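Long-range contacts in manganese-dependent ADP-ribose/CDP-alcohol diphosphatase (Danio rerio, PDB 2NXF), which probably hydrolyses ADP-ribose and CDP-alcohols such as CDP-choline and CDP-glycerol at a dinuclear metal centre: residues His265-Gly270 with Gly285-Pro290; Ile11-Tyr16 with Leu58-Asp63; His294-Ala299 with Lys309-Val314; Asp18-Glu23 with Tyr32-Ala37. All coordinates share one frame; numbering follows the deposited sequence.

Interaction 1: residues His265-Gly270 with Gly285-Pro290. With ZN (zinc ion), chain C; ZN (zinc ion), chain B.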
loop_
_atom_site.group_PDB
_atom_site.type_symbol
_atom_site.label_atom_id
_atom_site.label_comp_id
_atom_site.label_asym_id
_atom_site.label_seq_id
_atom_site.Cartn_x
_atom_site.Cartn_y
_atom_site.Cartn_z
ATOM N N HIS A 265 -1.692 -5.113 -1.701
ATOM C CA HIS A 265 -2.064 -6.240 -0.813
ATOM C C HIS A 265 -2.899 -7.311 -1.483
ATOM O O HIS A 265 -2.541 -8.489 -1.423
ATOM C CB HIS A 265 -2.712 -5.755 0.504
ATOM C CG HIS A 265 -2.801 -6.798 1.589
ATOM N ND1 HIS A 265 -1.694 -7.408 2.145
ATOM C CD2 HIS A 265 -3.869 -7.257 2.287
ATOM C CE1 HIS A 265 -2.075 -8.211 3.125
ATOM N NE2 HIS A 265 -3.397 -8.149 3.227
ATOM N N ASP A 266 -4.021 -6.933 -2.100
ATOM C CA ASP A 266 -4.810 -7.918 -2.846
ATOM C C ASP A 266 -4.192 -8.013 -4.236
ATOM O O ASP A 266 -4.432 -7.144 -5.089
ATOM C CB ASP A 266 -6.284 -7.476 -2.933
ATOM C CG ASP A 266 -7.158 -8.454 -3.678
ATOM O OD1 ASP A 266 -6.637 -9.431 -4.270
ATOM O OD2 ASP A 266 -8.399 -8.272 -3.650
ATOM N N HIS A 267 -3.400 -9.067 -4.465
ATOM C CA HIS A 267 -2.601 -9.162 -5.703
ATOM C C HIS A 267 -3.463 -9.287 -6.955
ATOM O O HIS A 267 -2.977 -9.055 -8.047
ATOM C CB HIS A 267 -1.643 -10.358 -5.644
ATOM C CG HIS A 267 -0.684 -10.303 -4.492
ATOM N ND1 HIS A 267 -0.106 -11.435 -3.954
ATOM C CD2 HIS A 267 -0.194 -9.253 -3.786
ATOM C CE1 HIS A 267 0.691 -11.083 -2.956
ATOM N NE2 HIS A 267 0.656 -9.766 -2.831
ATOM N N ASP A 268 -4.728 -9.691 -6.789
ATOM C CA ASP A 268 -5.676 -9.775 -7.904
ATOM C C ASP A 268 -6.128 -8.398 -8.393
ATOM O O ASP A 268 -6.643 -8.277 -9.520
ATOM C CB ASP A 268 -6.916 -10.555 -7.477
ATOM C CG ASP A 268 -6.704 -12.068 -7.477
ATOM O OD1 ASP A 268 -5.609 -12.554 -7.846
ATOM O OD2 ASP A 268 -7.676 -12.777 -7.141
ATOM N N GLY A 269 -5.966 -7.383 -7.545
ATOM C CA GLY A 269 -6.409 -6.015 -7.856
ATOM C C GLY A 269 -7.924 -5.840 -7.780
ATOM O O GLY A 269 -8.686 -6.807 -7.638
ATOM N N GLY A 270 -8.362 -4.594 -7.885
ATOM C CA GLY A 270 -9.784 -4.281 -7.875
ATOM C C GLY A 270 -9.921 -2.781 -8.016
ATOM O O GLY A 270 -8.935 -2.046 -7.899
ATOM N N GLY A 285 -0.777 -7.164 -8.196
ATOM C CA GLY A 285 0.543 -7.332 -7.573
ATOM C C GLY A 285 1.566 -7.913 -8.529
ATOM O O GLY A 285 1.298 -8.885 -9.256
ATOM N N VAL A 286 2.753 -7.323 -8.511
ATOM C CA VAL A 286 3.855 -7.784 -9.354
ATOM C C VAL A 286 4.217 -9.235 -9.065
ATOM O O VAL A 286 4.494 -10.028 -9.992
ATOM C CB VAL A 286 5.105 -6.882 -9.131
ATOM C CG1 VAL A 286 6.376 -7.535 -9.693
ATOM C CG2 VAL A 286 4.883 -5.497 -9.755
ATOM N N ILE A 287 4.200 -9.601 -7.786
ATOM C CA ILE A 287 4.629 -10.962 -7.413
ATOM C C ILE A 287 3.825 -12.075 -8.084
ATOM O O ILE A 287 4.367 -13.133 -8.367
ATOM C CB ILE A 287 4.683 -11.145 -5.886
ATOM C CG1 ILE A 287 5.304 -12.496 -5.491
ATOM C CG2 ILE A 287 3.298 -10.962 -5.243
ATOM C CD1 ILE A 287 6.766 -12.662 -5.936
ATOM N N GLU A 288 2.532 -11.844 -8.348
ATOM C CA GLU A 288 1.732 -12.910 -8.974
ATOM C C GLU A 288 1.609 -12.737 -10.487
ATOM O O GLU A 288 0.793 -13.399 -11.122
ATOM C CB GLU A 288 0.372 -13.039 -8.294
ATOM C CG GLU A 288 0.546 -13.672 -6.902
ATOM C CD GLU A 288 -0.724 -13.782 -6.094
ATOM O OE1 GLU A 288 -1.816 -13.561 -6.645
ATOM O OE2 GLU A 288 -0.603 -14.110 -4.888
ATOM N N THR A 289 2.441 -11.848 -11.028
ATOM C CA THR A 289 2.490 -11.568 -12.478
ATOM C C THR A 289 3.612 -12.392 -13.171
ATOM O O THR A 289 4.781 -12.230 -12.810
ATOM C CB THR A 289 2.709 -10.101 -12.735
ATOM O OG1 THR A 289 1.740 -9.345 -11.991
ATOM C CG2 THR A 289 2.587 -9.795 -14.238
ATOM N N PRO A 290 3.271 -13.253 -14.153
ATOM C CA PRO A 290 4.333 -14.021 -14.824
ATOM C C PRO A 290 5.160 -13.154 -15.767
ATOM O O PRO A 290 4.742 -12.049 -16.111
ATOM C CB PRO A 290 3.557 -15.094 -15.607
ATOM C CG PRO A 290 2.239 -14.477 -15.870
ATOM C CD PRO A 290 1.929 -13.623 -14.661
HETATM ZN ZN ZN C . 0.497 -7.572 1.691
HETATM ZN ZN ZN B . 1.755 -8.810 -1.120
HETATM O O HOH W 1 -0.119 -8.585 -0.103
HETATM O O HOH W 2 -3.021 -12.402 -8.749
HETATM O O HOH W 3 -4.135 -13.352 -5.079
#
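His-267 donates from ND1 to OE2 of Glu-288 over 2.9 Å, and an angle of 178° at the hydrogen makes the bond practically straight. The oxygen lies in the imidazole plane, but the carboxylate is turned 88° against the ring and receives the N-H from above its own plane. With ND1 committed in this way, NE2 serves as ligand to the zinc ion of chain B. Glu-288 OE2 has a second partner in Arg-31, a salt bridge, so two donors share one oxygen. CG2 of Ile-287 sits over one face of the His-267 ring, offset toward the rim, in a CH-pi contact 3.7 Å from the ring centroid. The backbone O of His-267 is also used twice, by Gly-285 N at 2.9 Å and by the Arg-313 side chain. A side chain at Gly-285 would run into His-267 CD2.

His-265 and His-267 are the two histidines of the Gly-His-x-His signature of calcineurin-like metallophosphoesterases. ND1 of His-265 binds the zinc ion of chain C at 2.2 Å, while its NE2 is hydrogen-bonded to Asn-198. Water 1 bridges both metals and donates to His-265 O at 2.8 Å. Between the histidines, Asp-266 OD1 accepts from Asp-268 N in an Asx turn, and OD2 accepts from Asp-237 N. Asp-268 OD1 approaches Glu-288 OE1 to 4.1 Å, two like charges; water 2 donates to both oxygens, which probably eases the repulsion. Asp-268 OD2 forms a salt bridge with Arg-29.

Interaction 2: residues Ile11-Tyr16 with Leu58-Asp63. With ZN (zinc ion), chain B; ZN (zinc ion), chain C; PO4 (phosphate ion), chain F.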
loop_
_atom_site.group_PDB
_atom_site.type_symbol
_atom_site.label_atom_id
_atom_site.label_comp_id
_atom_site.label_asym_id
_atom_site.label_seq_id
_atom_site.Cartn_x
_atom_site.Cartn_y
_atom_site.Cartn_z
ATOM N N ILE A 11 3.397 1.141 -8.324
ATOM C CA ILE A 11 3.653 -0.306 -8.421
ATOM C C ILE A 11 3.342 -0.912 -7.050
ATOM O O ILE A 11 3.439 -0.219 -6.036
ATOM C CB ILE A 11 5.107 -0.596 -8.871
ATOM C CG1 ILE A 11 5.246 -2.020 -9.449
ATOM C CG2 ILE A 11 6.117 -0.277 -7.745
ATOM C CD1 ILE A 11 6.558 -2.230 -10.269
ATOM N N ALA A 12 2.927 -2.179 -7.036
ATOM C CA ALA A 12 2.560 -2.836 -5.770
ATOM C C ALA A 12 3.134 -4.241 -5.691
ATOM O O ALA A 12 3.187 -4.955 -6.697
ATOM C CB ALA A 12 1.037 -2.911 -5.641
ATOM N N ASP A 13 3.543 -4.617 -4.483
ATOM C CA ASP A 13 3.754 -6.045 -4.124
ATOM C C ASP A 13 4.795 -6.699 -5.030
ATOM O O ASP A 13 4.555 -7.779 -5.603
ATOM C CB ASP A 13 2.421 -6.830 -4.113
ATOM C CG ASP A 13 1.477 -6.341 -3.005
ATOM O OD1 ASP A 13 1.490 -6.927 -1.929
ATOM O OD2 ASP A 13 0.796 -5.318 -3.193
ATOM N N VAL A 14 5.943 -6.035 -5.161
ATOM C CA VAL A 14 7.091 -6.614 -5.892
ATOM C C VAL A 14 7.470 -7.959 -5.227
ATOM O O VAL A 14 7.578 -8.996 -5.890
ATOM C CB VAL A 14 8.289 -5.633 -5.925
ATOM C CG1 VAL A 14 9.524 -6.290 -6.582
ATOM C CG2 VAL A 14 7.920 -4.327 -6.657
ATOM N N GLN A 15 7.641 -7.927 -3.903
ATOM C CA GLN A 15 7.871 -9.140 -3.099
ATOM C C GLN A 15 9.035 -9.983 -3.608
ATOM O O GLN A 15 8.952 -11.207 -3.670
ATOM C CB GLN A 15 6.581 -9.978 -2.942
ATOM C CG GLN A 15 5.940 -9.694 -1.600
ATOM C CD GLN A 15 4.508 -10.149 -1.487
ATOM O OE1 GLN A 15 3.573 -9.363 -1.713
ATOM N NE2 GLN A 15 4.321 -11.408 -1.126
ATOM N N TYR A 16 10.111 -9.293 -3.974
ATOM C CA TYR A 16 11.314 -9.953 -4.498
ATOM C C TYR A 16 11.918 -10.915 -3.476
ATOM O O TYR A 16 11.908 -10.637 -2.280
ATOM C CB TYR A 16 12.374 -8.901 -4.893
ATOM C CG TYR A 16 13.682 -9.550 -5.238
ATOM C CD1 TYR A 16 13.825 -10.265 -6.432
ATOM C CD2 TYR A 16 14.760 -9.513 -4.353
ATOM C CE1 TYR A 16 15.028 -10.886 -6.753
ATOM C CE2 TYR A 16 15.956 -10.144 -4.659
ATOM C CZ TYR A 16 16.082 -10.833 -5.861
ATOM O OH TYR A 16 17.255 -11.480 -6.187
ATOM N N LEU A 58 3.601 0.514 -3.224
ATOM C CA LEU A 58 2.537 0.270 -2.266
ATOM C C LEU A 58 2.853 -0.817 -1.220
ATOM O O LEU A 58 1.961 -1.235 -0.465
ATOM C CB LEU A 58 1.240 -0.065 -3.026
ATOM C CG LEU A 58 0.368 1.122 -3.517
ATOM C CD1 LEU A 58 -0.182 1.919 -2.315
ATOM C CD2 LEU A 58 1.142 2.017 -4.420
ATOM N N GLY A 59 4.115 -1.239 -1.137
ATOM C CA GLY A 59 4.533 -2.117 -0.034
ATOM C C GLY A 59 4.723 -3.550 -0.485
ATOM O O GLY A 59 4.471 -3.889 -1.657
ATOM N N ASP A 60 5.106 -4.393 0.483
ATOM C CA ASP A 60 5.547 -5.761 0.213
ATOM C C ASP A 60 6.604 -5.746 -0.876
ATOM O O ASP A 60 6.512 -6.523 -1.826
ATOM C CB ASP A 60 4.371 -6.653 -0.222
ATOM C CG ASP A 60 3.431 -7.012 0.929
ATOM O OD1 ASP A 60 3.672 -6.609 2.086
ATOM O OD2 ASP A 60 2.418 -7.662 0.663
ATOM N N ILE A 61 7.613 -4.874 -0.740
ATOM C CA ILE A 61 8.650 -4.768 -1.793
ATOM C C ILE A 61 9.610 -5.974 -1.783
ATOM O O ILE A 61 10.165 -6.333 -2.822
ATOM C CB ILE A 61 9.396 -3.423 -1.716
ATOM C CG1 ILE A 61 10.019 -3.090 -3.080
ATOM C CG2 ILE A 61 10.375 -3.410 -0.520
ATOM C CD1 ILE A 61 10.753 -1.754 -3.119
ATOM N N ILE A 62 9.799 -6.607 -0.615
ATOM C CA ILE A 62 10.543 -7.872 -0.577
ATOM C C ILE A 62 9.733 -8.890 0.196
ATOM O O ILE A 62 8.990 -8.518 1.095
ATOM C CB ILE A 62 11.961 -7.740 0.056
ATOM C CG1 ILE A 62 11.895 -7.198 1.487
ATOM C CG2 ILE A 62 12.897 -6.874 -0.828
ATOM C CD1 ILE A 62 13.186 -7.497 2.283
ATOM N N ASP A 63 9.880 -10.168 -0.138
ATOM C CA ASP A 63 9.031 -11.191 0.498
ATOM C C ASP A 63 9.524 -11.549 1.895
ATOM O O ASP A 63 10.728 -11.516 2.162
ATOM C CB ASP A 63 8.994 -12.456 -0.359
ATOM C CG ASP A 63 7.827 -13.345 -0.006
ATOM O OD1 ASP A 63 6.696 -13.051 -0.449
ATOM O OD2 ASP A 63 8.035 -14.307 0.739
HETATM ZN ZN ZN B . 1.755 -8.810 -1.120
HETATM ZN ZN ZN C . 0.497 -7.572 1.691
HETATM P P PO4 F . 0.664 -11.200 0.921
HETATM O O1 PO4 F . -0.679 -11.557 0.322
HETATM O O2 PO4 F . 1.282 -12.440 1.537
HETATM O O3 PO4 F . 1.661 -10.766 -0.137
HETATM O O4 PO4 F . 0.529 -10.092 1.920
HETATM O O HOH W 4 6.321 -3.387 -3.726
HETATM O O HOH W 1 -0.119 -8.585 -0.103
#
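Asp-13 and Asp-60 lie side by side and point the same way, bringing OD1 of Asp-13 within 2.8 Å of OD2 of Asp-60 on a shared zinc ion, their carboxylates 87° apart. This is the dinuclear centre of the calcineurin-like fold, with Asp-13 and Gln-15 on the loop after strand 6-11 and the Gly-Asp motif of Gly-59 and Asp-60 on the loop after strand 54-57, its neighbour in the sheet. Asp-13 OD2 accepts from His-265 N. Asp-60 OD2 bridges both metals, 2.2 Å from each, and His-97 is a further partner of its carboxylate. Gln-15 OE1 joins the zinc ion of chain B at 2.0 Å.

Asp-63 helps fix the rotation of that amide: Gln-15 NE2 donates to Asp-63 OD1 over 3.0 Å at 174°, with amide and carboxylate only 22° from coplanar. OD2 of Asp-63 caps the backbone N of His-65. An alanine in place of Asp-63 would probably leave Gln-15 NE2 without this acceptor, the amide freer to turn from the metal, and His-65 N without its cap. Gln-15 NE2 also makes a weak bond to phosphate O3.

The side away from the metals is looser. Val-14 CB and Ile-61 CG1 come no nearer than 4.2 Å, and Val-14 N, badly angled toward Asp-60 O, bonds to a water instead: water 4 accepts from it at 3.0 Å and donates to Gly-59 O at 2.8 Å.

Interaction 3: residues His294-Ala299 with Lys309-Val314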
loop_
_atom_site.group_PDB
_atom_site.type_symbol
_atom_site.label_atom_id
_atom_site.label_comp_id
_atom_site.label_asym_id
_atom_site.label_seq_id
_atom_site.Cartn_x
_atom_site.Cartn_y
_atom_site.Cartn_z
ATOM N N HIS A 294 2.681 -8.110 -17.027
ATOM C CA HIS A 294 3.256 -6.980 -16.291
ATOM C C HIS A 294 2.232 -6.505 -15.295
ATOM O O HIS A 294 1.086 -6.945 -15.337
ATOM C CB HIS A 294 3.588 -5.805 -17.223
ATOM C CG HIS A 294 4.905 -5.146 -16.928
ATOM N ND1 HIS A 294 5.371 -4.934 -15.649
ATOM C CD2 HIS A 294 5.856 -4.656 -17.763
ATOM C CE1 HIS A 294 6.551 -4.340 -15.704
ATOM N NE2 HIS A 294 6.863 -4.156 -16.974
ATOM N N ALA A 295 2.664 -5.634 -14.387
ATOM C CA ALA A 295 1.743 -4.940 -13.465
ATOM C C ALA A 295 2.376 -3.701 -12.880
ATOM O O ALA A 295 3.067 -3.763 -11.862
ATOM C CB ALA A 295 1.293 -5.875 -12.324
ATOM N N PHE A 296 2.163 -2.569 -13.536
ATOM C CA PHE A 296 2.521 -1.301 -12.944
ATOM C C PHE A 296 1.744 -0.228 -13.687
ATOM O O PHE A 296 1.013 -0.519 -14.639
ATOM C CB PHE A 296 4.048 -1.037 -12.992
ATOM C CG PHE A 296 4.562 -0.598 -14.348
ATOM C CD1 PHE A 296 4.855 0.749 -14.608
ATOM C CD2 PHE A 296 4.779 -1.530 -15.357
ATOM C CE1 PHE A 296 5.338 1.158 -15.875
ATOM C CE2 PHE A 296 5.281 -1.133 -16.625
ATOM C CZ PHE A 296 5.548 0.210 -16.882
ATOM N N ALA A 297 1.871 1.009 -13.231
ATOM C CA ALA A 297 1.178 2.091 -13.913
ATOM C C ALA A 297 1.964 3.395 -13.832
ATOM O O ALA A 297 2.927 3.518 -13.044
ATOM C CB ALA A 297 -0.213 2.269 -13.297
ATOM N N THR A 298 1.503 4.369 -14.597
ATOM C CA THR A 298 1.926 5.754 -14.456
ATOM C C THR A 298 0.657 6.587 -14.366
ATOM O O THR A 298 -0.266 6.403 -15.165
ATOM C CB THR A 298 2.761 6.216 -15.657
ATOM O OG1 THR A 298 3.860 5.307 -15.834
ATOM C CG2 THR A 298 3.298 7.633 -15.425
ATOM N N ALA A 299 0.622 7.501 -13.404
ATOM C CA ALA A 299 -0.542 8.347 -13.221
ATOM C C ALA A 299 -0.211 9.770 -13.616
ATOM O O ALA A 299 0.880 10.277 -13.321
ATOM C CB ALA A 299 -1.035 8.290 -11.778
ATOM N N LYS A 309 -2.312 5.127 -16.594
ATOM C CA LYS A 309 -1.962 4.257 -17.715
ATOM C C LYS A 309 -1.332 2.988 -17.160
ATOM O O LYS A 309 -0.223 3.024 -16.596
ATOM C CB LYS A 309 -0.988 4.980 -18.656
ATOM C CG LYS A 309 -1.525 6.278 -19.289
ATOM C CD LYS A 309 -2.726 6.051 -20.196
ATOM C CE LYS A 309 -2.316 5.352 -21.479
ATOM N NZ LYS A 309 -3.451 5.168 -22.416
ATOM N N GLY A 310 -2.070 1.882 -17.257
ATOM C CA GLY A 310 -1.620 0.614 -16.691
ATOM C C GLY A 310 -1.001 -0.248 -17.760
ATOM O O GLY A 310 -1.272 -0.052 -18.956
ATOM N N ARG A 311 -0.152 -1.179 -17.322
ATOM C CA ARG A 311 0.460 -2.168 -18.193
ATOM C C ARG A 311 0.097 -3.561 -17.731
ATOM O O ARG A 311 0.007 -3.821 -16.532
ATOM C CB ARG A 311 1.987 -2.059 -18.158
ATOM C CG ARG A 311 2.570 -0.933 -18.974
ATOM C CD ARG A 311 2.267 0.463 -18.440
ATOM N NE ARG A 311 3.320 1.373 -18.885
ATOM C CZ ARG A 311 3.538 2.581 -18.384
ATOM N NH1 ARG A 311 2.746 3.075 -17.437
ATOM N NH2 ARG A 311 4.561 3.288 -18.837
ATOM N N GLY A 312 -0.079 -4.451 -18.706
ATOM C CA GLY A 312 -0.271 -5.862 -18.435
ATOM C C GLY A 312 -1.576 -6.103 -17.706
ATOM O O GLY A 312 -2.653 -5.889 -18.273
ATOM N N ARG A 313 -1.472 -6.545 -16.453
ATOM C CA ARG A 313 -2.646 -6.862 -15.635
ATOM C C ARG A 313 -3.390 -5.625 -15.126
ATOM O O ARG A 313 -4.535 -5.745 -14.663
ATOM C CB ARG A 313 -2.246 -7.757 -14.456
ATOM C CG ARG A 313 -1.629 -9.070 -14.921
ATOM C CD ARG A 313 -1.220 -9.938 -13.748
ATOM N NE ARG A 313 -2.307 -10.121 -12.803
ATOM C CZ ARG A 313 -2.208 -10.002 -11.481
ATOM N NH1 ARG A 313 -1.055 -9.708 -10.879
ATOM N NH2 ARG A 313 -3.294 -10.197 -10.752
ATOM N N VAL A 314 -2.737 -4.456 -15.178
ATOM C CA VAL A 314 -3.358 -3.213 -14.675
ATOM C C VAL A 314 -4.070 -2.474 -15.816
ATOM O O VAL A 314 -3.432 -2.064 -16.799
ATOM C CB VAL A 314 -2.324 -2.256 -14.068
ATOM C CG1 VAL A 314 -3.035 -0.975 -13.548
ATOM C CG2 VAL A 314 -1.518 -2.936 -12.966
#
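Thr-298 OG1 is held by Arg-311 NH1, which donates to it across the strands at 3.0 Å, and is also hydrogen-bonded to Glu-50 OE1. The same Glu-50 forms a salt bridge through OE2 with Arg-311 NH2, which also bonds to Gln-46, while NH1 adds a weak bond to Lys-309 O. These partners hold the guanidinium beside the outer rim of Phe-296, whose CE1 lies 3.4 Å above the guanidinium centre, the two planes 34° apart. Arg-311 CD sits over the ring face, offset toward its rim, in a CH-pi contact. The arginine chain reaches this place by a bend at chi2 (68°), which sets CD over the ring.

Between the backbones, Thr-298 and Lys-309 exchange two hydrogen bonds, the shorter from Lys-309 N to Thr-298 O at 2.8 Å. Arg-311 N donates to Phe-296 O at 3.0 Å, but the reciprocal donor, Phe-296 N, is buried and has no partner, so the pairing is incomplete there. Ala-297 CA makes a CA-H...O contact with Lys-309 O at 3.2 Å.

A type II' turn runs from Arg-311 to Val-314, and Arg-313 N donates almost straight to His-294 O at 2.8 Å. At Gly-312 a side chain would collide with that oxygen. Val-314 CG2 then folds back to within 4.1 Å of Ala-295 CB. Strand directions 163° apart, the hydrogen-bonded pair Thr-298/Lys-309 and its non-hydrogen-bonded neighbour Ala-297/Gly-310 mark a beta hairpin, here within a mixed six-stranded sheet of the metallophosphoesterase fold.

Interaction 4: residues Asp18-Glu23 with Tyr32-Ala37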
loop_
_atom_site.group_PDB
_atom_site.type_symbol
_atom_site.label_atom_id
_atom_site.label_comp_id
_atom_site.label_asym_id
_atom_site.label_seq_id
_atom_site.Cartn_x
_atom_site.Cartn_y
_atom_site.Cartn_z
ATOM N N ASP A 18 15.332 -14.097 -3.780
ATOM C CA ASP A 18 16.204 -14.902 -4.633
ATOM C C ASP A 18 15.949 -16.386 -4.363
ATOM O O ASP A 18 16.817 -17.114 -3.847
ATOM C CB ASP A 18 17.680 -14.537 -4.389
ATOM C CG ASP A 18 18.623 -15.201 -5.381
ATOM O OD1 ASP A 18 18.164 -15.738 -6.425
ATOM O OD2 ASP A 18 19.847 -15.227 -5.099
ATOM N N ILE A 19 14.739 -16.829 -4.714
ATOM C CA ILE A 19 14.298 -18.202 -4.451
ATOM C C ILE A 19 13.455 -18.688 -5.630
ATOM O O ILE A 19 12.989 -17.883 -6.439
ATOM C CB ILE A 19 13.451 -18.310 -3.154
ATOM C CG1 ILE A 19 12.154 -17.487 -3.257
ATOM C CG2 ILE A 19 14.251 -17.890 -1.918
ATOM C CD1 ILE A 19 11.359 -17.349 -1.938
ATOM N N GLU A 20 13.263 -19.998 -5.731
ATOM C CA GLU A 20 12.459 -20.535 -6.829
ATOM C C GLU A 20 10.993 -20.097 -6.695
ATOM O O GLU A 20 10.521 -19.746 -5.601
ATOM C CB GLU A 20 12.605 -22.061 -6.937
ATOM C CG GLU A 20 13.888 -22.498 -7.682
ATOM C CD GLU A 20 14.130 -24.004 -7.676
ATOM O OE1 GLU A 20 14.041 -24.644 -6.592
ATOM O OE2 GLU A 20 14.459 -24.556 -8.753
ATOM N N ASP A 21 10.292 -20.088 -7.824
ATOM C CA ASP A 21 8.869 -19.773 -7.829
ATOM C C ASP A 21 8.097 -20.616 -6.822
ATOM O O ASP A 21 8.393 -21.803 -6.626
ATOM C CB ASP A 21 8.265 -19.985 -9.212
ATOM C CG ASP A 21 8.734 -18.967 -10.236
ATOM O OD1 ASP A 21 9.393 -17.960 -9.876
ATOM O OD2 ASP A 21 8.425 -19.186 -11.425
ATOM N N GLY A 22 7.112 -19.987 -6.193
ATOM C CA GLY A 22 6.234 -20.665 -5.253
ATOM C C GLY A 22 4.775 -20.452 -5.613
ATOM O O GLY A 22 4.435 -20.136 -6.758
ATOM N N GLU A 23 3.913 -20.657 -4.626
ATOM C CA GLU A 23 2.479 -20.465 -4.803
ATOM C C GLU A 23 1.935 -19.744 -3.586
ATOM O O GLU A 23 2.644 -19.585 -2.579
ATOM C CB GLU A 23 1.779 -21.811 -4.972
ATOM C CG GLU A 23 2.054 -22.491 -6.304
ATOM C CD GLU A 23 1.537 -23.905 -6.349
ATOM O OE1 GLU A 23 0.752 -24.212 -7.268
ATOM O OE2 GLU A 23 1.910 -24.709 -5.463
ATOM N N TYR A 32 6.218 -15.334 -8.450
ATOM C CA TYR A 32 7.370 -15.298 -9.336
ATOM C C TYR A 32 8.456 -14.451 -8.670
ATOM O O TYR A 32 8.679 -13.309 -9.052
ATOM C CB TYR A 32 6.939 -14.689 -10.672
ATOM C CG TYR A 32 5.890 -15.519 -11.380
ATOM C CD1 TYR A 32 6.265 -16.579 -12.187
ATOM C CD2 TYR A 32 4.524 -15.236 -11.236
ATOM C CE1 TYR A 32 5.308 -17.351 -12.845
ATOM C CE2 TYR A 32 3.552 -16.001 -11.891
ATOM C CZ TYR A 32 3.954 -17.048 -12.689
ATOM O OH TYR A 32 3.026 -17.824 -13.348
ATOM N N TYR A 33 9.112 -15.024 -7.656
ATOM C CA TYR A 33 9.963 -14.244 -6.747
ATOM C C TYR A 33 11.134 -13.562 -7.461
ATOM O O TYR A 33 11.387 -12.363 -7.262
ATOM C CB TYR A 33 10.473 -15.135 -5.588
ATOM C CG TYR A 33 9.349 -15.626 -4.688
ATOM C CD1 TYR A 33 8.712 -14.733 -3.777
ATOM C CD2 TYR A 33 8.918 -16.950 -4.730
ATOM C CE1 TYR A 33 7.677 -15.161 -2.957
ATOM C CE2 TYR A 33 7.879 -17.383 -3.881
ATOM C CZ TYR A 33 7.270 -16.478 -3.020
ATOM O OH TYR A 33 6.240 -16.888 -2.204
ATOM N N ARG A 34 11.859 -14.318 -8.278
ATOM C CA ARG A 34 13.006 -13.727 -8.986
ATOM C C ARG A 34 12.568 -12.795 -10.112
ATOM O O ARG A 34 13.183 -11.742 -10.322
ATOM C CB ARG A 34 13.950 -14.801 -9.512
ATOM C CG ARG A 34 14.704 -15.513 -8.400
ATOM C CD ARG A 34 15.731 -16.463 -9.004
ATOM N NE ARG A 34 16.452 -17.168 -7.950
ATOM C CZ ARG A 34 16.405 -18.481 -7.736
ATOM N NH1 ARG A 34 15.674 -19.274 -8.516
ATOM N NH2 ARG A 34 17.106 -19.004 -6.732
ATOM N N GLY A 35 11.509 -13.183 -10.830
ATOM C CA GLY A 35 10.997 -12.402 -11.966
ATOM C C GLY A 35 10.517 -11.014 -11.578
ATOM O O GLY A 35 10.499 -10.100 -12.409
ATOM N N SER A 36 10.147 -10.849 -10.310
ATOM C CA SER A 36 9.667 -9.555 -9.829
ATOM C C SER A 36 10.695 -8.454 -10.054
ATOM O O SER A 36 10.325 -7.327 -10.365
ATOM C CB SER A 36 9.281 -9.617 -8.356
ATOM O OG SER A 36 10.411 -9.870 -7.559
ATOM N N ALA A 37 11.978 -8.786 -9.914
ATOM C CA ALA A 37 13.028 -7.777 -10.113
ATOM C C ALA A 37 13.151 -7.369 -11.586
ATOM O O ALA A 37 13.509 -6.223 -11.881
ATOM C CB ALA A 37 14.358 -8.272 -9.563
HETATM O O HOH W 5 11.610 -17.162 -8.649
HETATM O O HOH W 6 10.267 -15.722 -11.304
HETATM O O HOH W 7 5.662 -19.474 -2.108
#
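Ile-19 lays its CG1 and CD1 over one face of the Tyr-33 ring, CD1 standing 3.8 Å from the centroid and 15° off the ring normal, a CH-pi contact. CG1 occupies the position between the backbone N and the carbonyl carbon (chi1 62°), which sets it 3.6 Å from Tyr-33 CD2. The ring edge meets backbone: Glu-20 O lies near the plane, 3.3 Å from CD2, and Gly-22 N approaches CE2 obliquely. Beyond, the phenolic OH shares water 7 with Glu-23 O. An alanine at Tyr-33 would probably open a gap beneath Ile-19 CD1 and leave water 7 without its phenolic partner.

The contact joins a surface loop to the chain that leads into helix 35-49; the loop continues into the small two-stranded antiparallel sheet of strands 22-23 and 30-31, where Gly-22 pairs with Arg-31. Arg-34 reaches the loop with its chain extended from CG to NE, and NE donates to Asp-18 OD1 over 2.7 Å at 173°, a salt bridge with OD1 in the guanidinium plane. One face of that guanidinium rests on the loop backbone, with Ile-19 C 3.6 Å above the plane, over its centre.

Water also spans the interface. Water 5 donates to Ile-19 O and Asp-21 OD1 and accepts from Arg-34 N; water 6 likewise links Asp-21 OD1 to Gly-35 N. Asp-21 OD1 thereby takes a hydrogen from each of two waters, while OD2, 3.5 Å from Tyr-32 CD1, forms a salt bridge with Arg-30.

In the fold
Interactions 1 and 2 are the buried pair: both ligate the two zinc ions, share bridging water 1, and are tied directly by Ile-287 N to Asp-13 O and His-265 N to Asp-13 OD2. Their chemistry is metal coordination backed by second-shell carboxylates. Interaction 3, only partly buried, belongs to a sheet and relies on backbone pairing, yet Arg-313 reaches His-267 O and Thr-289 OG1 of interaction 1. Interaction 4 lies at the surface, about 20 Å from the chain centre, where waters and a salt bridge do more of the joining. It nests inside the loop closed by interaction 2, which it meets through Tyr-33 against Asp-63.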